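Local coordinates for L-glyceraldehyde 3-phosphate reductase (Clostridium beijerinckii, PDB 6HG6), which probably reduces aldehydes such as furfural with NADPH, as an aldo-keto reductase of the shaker channel beta-subunit family built on a TIM barrel, at residues 13-18 against 24-29. Residues are numbered along the deposited sequence; the frame is centred on the assembly and turned at random.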
ATOM      1  N   MET A  13      -3.620 -16.792   4.789  1.00 30.39           N
ATOM      2  CA  MET A  13      -3.879 -15.418   4.323  1.00 28.22           C
ATOM      3  C   MET A  13      -5.231 -15.396   3.602  1.00 28.32           C
ATOM      4  O   MET A  13      -5.579 -16.378   2.955  1.00 27.68           O
ATOM      5  CB  MET A  13      -2.745 -14.972   3.386  1.00 27.25           C
ATOM      6  CG  MET A  13      -2.928 -13.614   2.844  1.00 25.30           C
ATOM      7  SD  MET A  13      -3.239 -12.277   4.021  1.00 26.05           S
ATOM      8  CE  MET A  13      -1.817 -12.345   5.107  1.00 28.32           C
ATOM      9  N   LYS A  14      -5.987 -14.319   3.715  1.00 28.50           N
ATOM     10  CA  LYS A  14      -7.213 -14.107   2.905  1.00 29.09           C
ATOM     11  C   LYS A  14      -6.894 -13.136   1.765  1.00 26.15           C
ATOM     12  O   LYS A  14      -6.021 -12.275   1.933  1.00 24.49           O
ATOM     13  CB  LYS A  14      -8.345 -13.608   3.790  1.00 33.06           C
ATOM     14  CG  LYS A  14      -8.767 -14.631   4.838  1.00 38.16           C
ATOM     15  CD  LYS A  14     -10.049 -14.251   5.558  1.00 42.68           C
ATOM     16  CE  LYS A  14     -10.546 -15.348   6.465  1.00 46.54           C
ATOM     17  NZ  LYS A  14     -11.662 -14.858   7.305  1.00 52.00           N
ATOM     18  N   TYR A  15      -7.571 -13.300   0.632  1.00 24.55           N
ATOM     19  CA  TYR A  15      -7.374 -12.526  -0.617  1.00 23.28           C
ATOM     20  C   TYR A  15      -8.696 -11.872  -0.982  1.00 23.78           C
ATOM     21  O   TYR A  15      -9.755 -12.533  -0.834  1.00 25.84           O
ATOM     22  CB  TYR A  15      -6.822 -13.421  -1.739  1.00 22.81           C
ATOM     23  CG  TYR A  15      -5.497 -14.025  -1.354  1.00 22.29           C
ATOM     24  CD1 TYR A  15      -4.303 -13.354  -1.568  1.00 20.72           C
ATOM     25  CD2 TYR A  15      -5.447 -15.253  -0.715  1.00 23.19           C
ATOM     26  CE1 TYR A  15      -3.106 -13.883  -1.118  1.00 20.72           C
ATOM     27  CE2 TYR A  15      -4.260 -15.789  -0.246  1.00 23.17           C
ATOM     28  CZ  TYR A  15      -3.075 -15.102  -0.476  1.00 22.01           C
ATOM     29  OH  TYR A  15      -1.936 -15.670   0.025  1.00 22.11           O
ATOM     30  N   SER A  16      -8.655 -10.599  -1.353  1.00 23.13           N
ATOM     31  CA  SER A  16      -9.871  -9.797  -1.607  1.00 23.11           C
ATOM     32  C   SER A  16      -9.804  -9.187  -2.994  1.00 21.87           C
ATOM     33  O   SER A  16      -8.756  -8.658  -3.376  1.00 20.83           O
ATOM     34  CB  SER A  16     -10.045  -8.742  -0.531  1.00 23.57           C
ATOM     35  OG  SER A  16     -10.332  -9.385   0.717  1.00 24.06           O
ATOM     36  N   LYS A  17     -10.943  -9.212  -3.672  1.00 23.08           N
ATOM     37  CA  LYS A  17     -11.063  -8.555  -4.974  1.00 23.16           C
ATOM     38  C   LYS A  17     -10.831  -7.049  -4.825  1.00 22.99           C
ATOM     39  O   LYS A  17     -11.304  -6.431  -3.854  1.00 24.04           O
ATOM     40  CB  LYS A  17     -12.453  -8.733  -5.555  1.00 24.39           C
ATOM     41  CG  LYS A  17     -12.836 -10.160  -5.873  1.00 25.60           C
ATOM     42  CD  LYS A  17     -14.278 -10.323  -6.212  1.00 26.67           C
ATOM     43  CE  LYS A  17     -14.743  -9.453  -7.351  1.00 27.20           C
ATOM     44  NZ  LYS A  17     -16.167  -9.753  -7.673  1.00 29.79           N
ATOM     45  N   CYS A  18     -10.140  -6.508  -5.787  1.00 22.97           N
ATOM     46  CA  CYS A  18      -9.897  -5.062  -5.961  1.00 23.68           C
ATOM     47  C   CYS A  18     -11.177  -4.434  -6.491  1.00 24.28           C
ATOM     48  O   CYS A  18     -11.278  -4.272  -7.699  1.00 24.14           O
ATOM     49  CB  CYS A  18      -8.832  -4.791  -6.992  1.00 24.28           C
ATOM     50  SG  CYS A  18      -7.213  -4.959  -6.254  1.00 26.36           S
ATOM     51  N   LYS A  24      -7.044 -10.051  -7.094  1.00 20.61           N
ATOM     52  CA  LYS A  24      -7.168 -10.114  -5.629  1.00 21.65           C
ATOM     53  C   LYS A  24      -5.866  -9.712  -4.977  1.00 22.31           C
ATOM     54  O   LYS A  24      -4.771 -10.091  -5.463  1.00 21.85           O
ATOM     55  CB  LYS A  24      -7.582 -11.509  -5.196  1.00 23.25           C
ATOM     56  CG  LYS A  24      -8.919 -11.965  -5.740  1.00 24.30           C
ATOM     57  CD  LYS A  24      -9.295 -13.264  -5.057  1.00 26.92           C
ATOM     58  CE  LYS A  24     -10.607 -13.786  -5.558  1.00 28.33           C
ATOM     59  NZ  LYS A  24     -11.049 -14.968  -4.792  1.00 31.42           N
ATOM     60  N   LEU A  25      -5.989  -8.901  -3.929  1.00 22.17           N
ATOM     61  CA  LEU A  25      -4.834  -8.539  -3.104  1.00 22.26           C
ATOM     62  C   LEU A  25      -4.918  -9.398  -1.839  1.00 21.51           C
ATOM     63  O   LEU A  25      -6.004  -9.718  -1.350  1.00 22.44           O
ATOM     64  CB  LEU A  25      -4.886  -7.066  -2.693  1.00 22.60           C
ATOM     65  CG  LEU A  25      -4.950  -6.031  -3.799  1.00 24.62           C
ATOM     66  CD1 LEU A  25      -4.811  -4.627  -3.223  1.00 24.73           C
ATOM     67  CD2 LEU A  25      -3.880  -6.284  -4.833  1.00 25.52           C
ATOM     68  N   PRO A  26      -3.770  -9.731  -1.223  1.00 20.73           N
ATOM     69  CA  PRO A  26      -3.778 -10.297   0.125  1.00 21.21           C
ATOM     70  C   PRO A  26      -4.349  -9.188   1.030  1.00 21.33           C
ATOM     71  O   PRO A  26      -4.103  -8.010   0.765  1.00 20.17           O
ATOM     72  CB  PRO A  26      -2.291 -10.469   0.466  1.00 21.31           C
ATOM     73  CG  PRO A  26      -1.609  -9.369  -0.369  1.00 20.33           C
ATOM     74  CD  PRO A  26      -2.411  -9.369  -1.657  1.00 20.37           C
ATOM     75  N   MET A  27      -5.027  -9.547   2.105  1.00 22.77           N
ATOM     76  CA  MET A  27      -5.602  -8.528   3.007  1.00 24.88           C
ATOM     77  C   MET A  27      -4.477  -7.742   3.675  1.00 23.38           C
ATOM     78  O   MET A  27      -4.728  -6.595   4.024  1.00 23.54           O
ATOM     79  CB  MET A  27      -6.528  -9.152   4.042  1.00 28.56           C
ATOM     80  CG  MET A  27      -7.819  -9.569   3.418  1.00 32.03           C
ATOM     81  SD  MET A  27      -8.975 -10.157   4.707  1.00 40.95           S
ATOM     82  CE  MET A  27      -9.395  -8.641   5.545  1.00 40.45           C
ATOM     83  N   ILE A  28      -3.293  -8.330   3.779  1.00 23.23           N
ATOM     84  CA  ILE A  28      -2.038  -7.637   4.191  1.00 24.56           C
ATOM     85  C   ILE A  28      -1.101  -7.614   2.985  1.00 22.42           C
ATOM     86  O   ILE A  28      -0.771  -8.676   2.508  1.00 21.32           O
ATOM     87  CB  ILE A  28      -1.323  -8.302   5.401  1.00 27.40           C
ATOM     88  CG1 ILE A  28      -2.230  -8.491   6.612  1.00 32.06           C
ATOM     89  CG2 ILE A  28      -0.104  -7.485   5.771  1.00 27.57           C
ATOM     90  CD1 ILE A  28      -2.859  -7.211   7.040  1.00 33.72           C
ATOM     91  N   SER A  29      -0.700  -6.419   2.557  1.00 21.51           N
ATOM     92  CA  SER A  29       0.306  -6.169   1.508  1.00 20.08           C
ATOM     93  C   SER A  29       1.565  -5.639   2.179  1.00 20.48           C
ATOM     94  O   SER A  29       1.442  -4.992   3.274  1.00 20.29           O
ATOM     95  CB  SER A  29      -0.199  -5.220   0.456  1.00 19.68           C
ATOM     96  OG  SER A  29      -1.329  -5.758  -0.232  1.00 19.90           O
TER
HETATM   97  O   HOH W   1     -11.230 -14.363  -2.175  1.00 44.24           O
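Ser16 and Leu25 form the hydrogen-bonded pair of a short antiparallel ladder: Ser16 N donates to Leu25 O at 2.8 Å, nearly straight at 164°, and Leu25 N returns a bond to Ser16 O. Beyond the ladder, Met27 N donates to Lys14 O at 2.9 Å. Pro26 has no N-H to give, which suits the non-hydrogen-bonded place opposite Tyr15. Across the next such pair, Lys17 with Lys24, the lysine of 24-29 runs out extended beside Tyr15 CB, and its NZ reaches a water, 2.7 Å away, that in turn donates to Tyr15 O; a long chain with a charged end suits this exposed end of the hairpin. Strands 15-17 and 24-26 make the N-terminal beta hairpin that, as in aldo-keto reductases generally, closes the bottom of the TIM barrel, strand 28-31 following directly as its first strand; Leu25 and Cys18 accordingly lie on Ile191 of strand 189-195. Here the thiol serves as a small apolar group, Cys18 SG meeting the branch point Leu25 CG at 3.5 Å. On the face that carries Pro26, the flat Tyr15 ring slants across the proline with CD1 3.5 Å from Pro26 CA, while its hydroxyl hydrogen-bonds to Gly56 O. Met13 packs on the same proline, its CG, anti to the backbone N (chi1 179°), 4.0 Å from Pro26 CB; bends at both later torsions bring CE to 4.1 Å from Ile28 CB, the two side chains meeting at about a right angle. Met27, unbranched and flexible, runs straight as far as its sulfur (chi2 -174°), laying SD 3.6 Å from Lys14 CB.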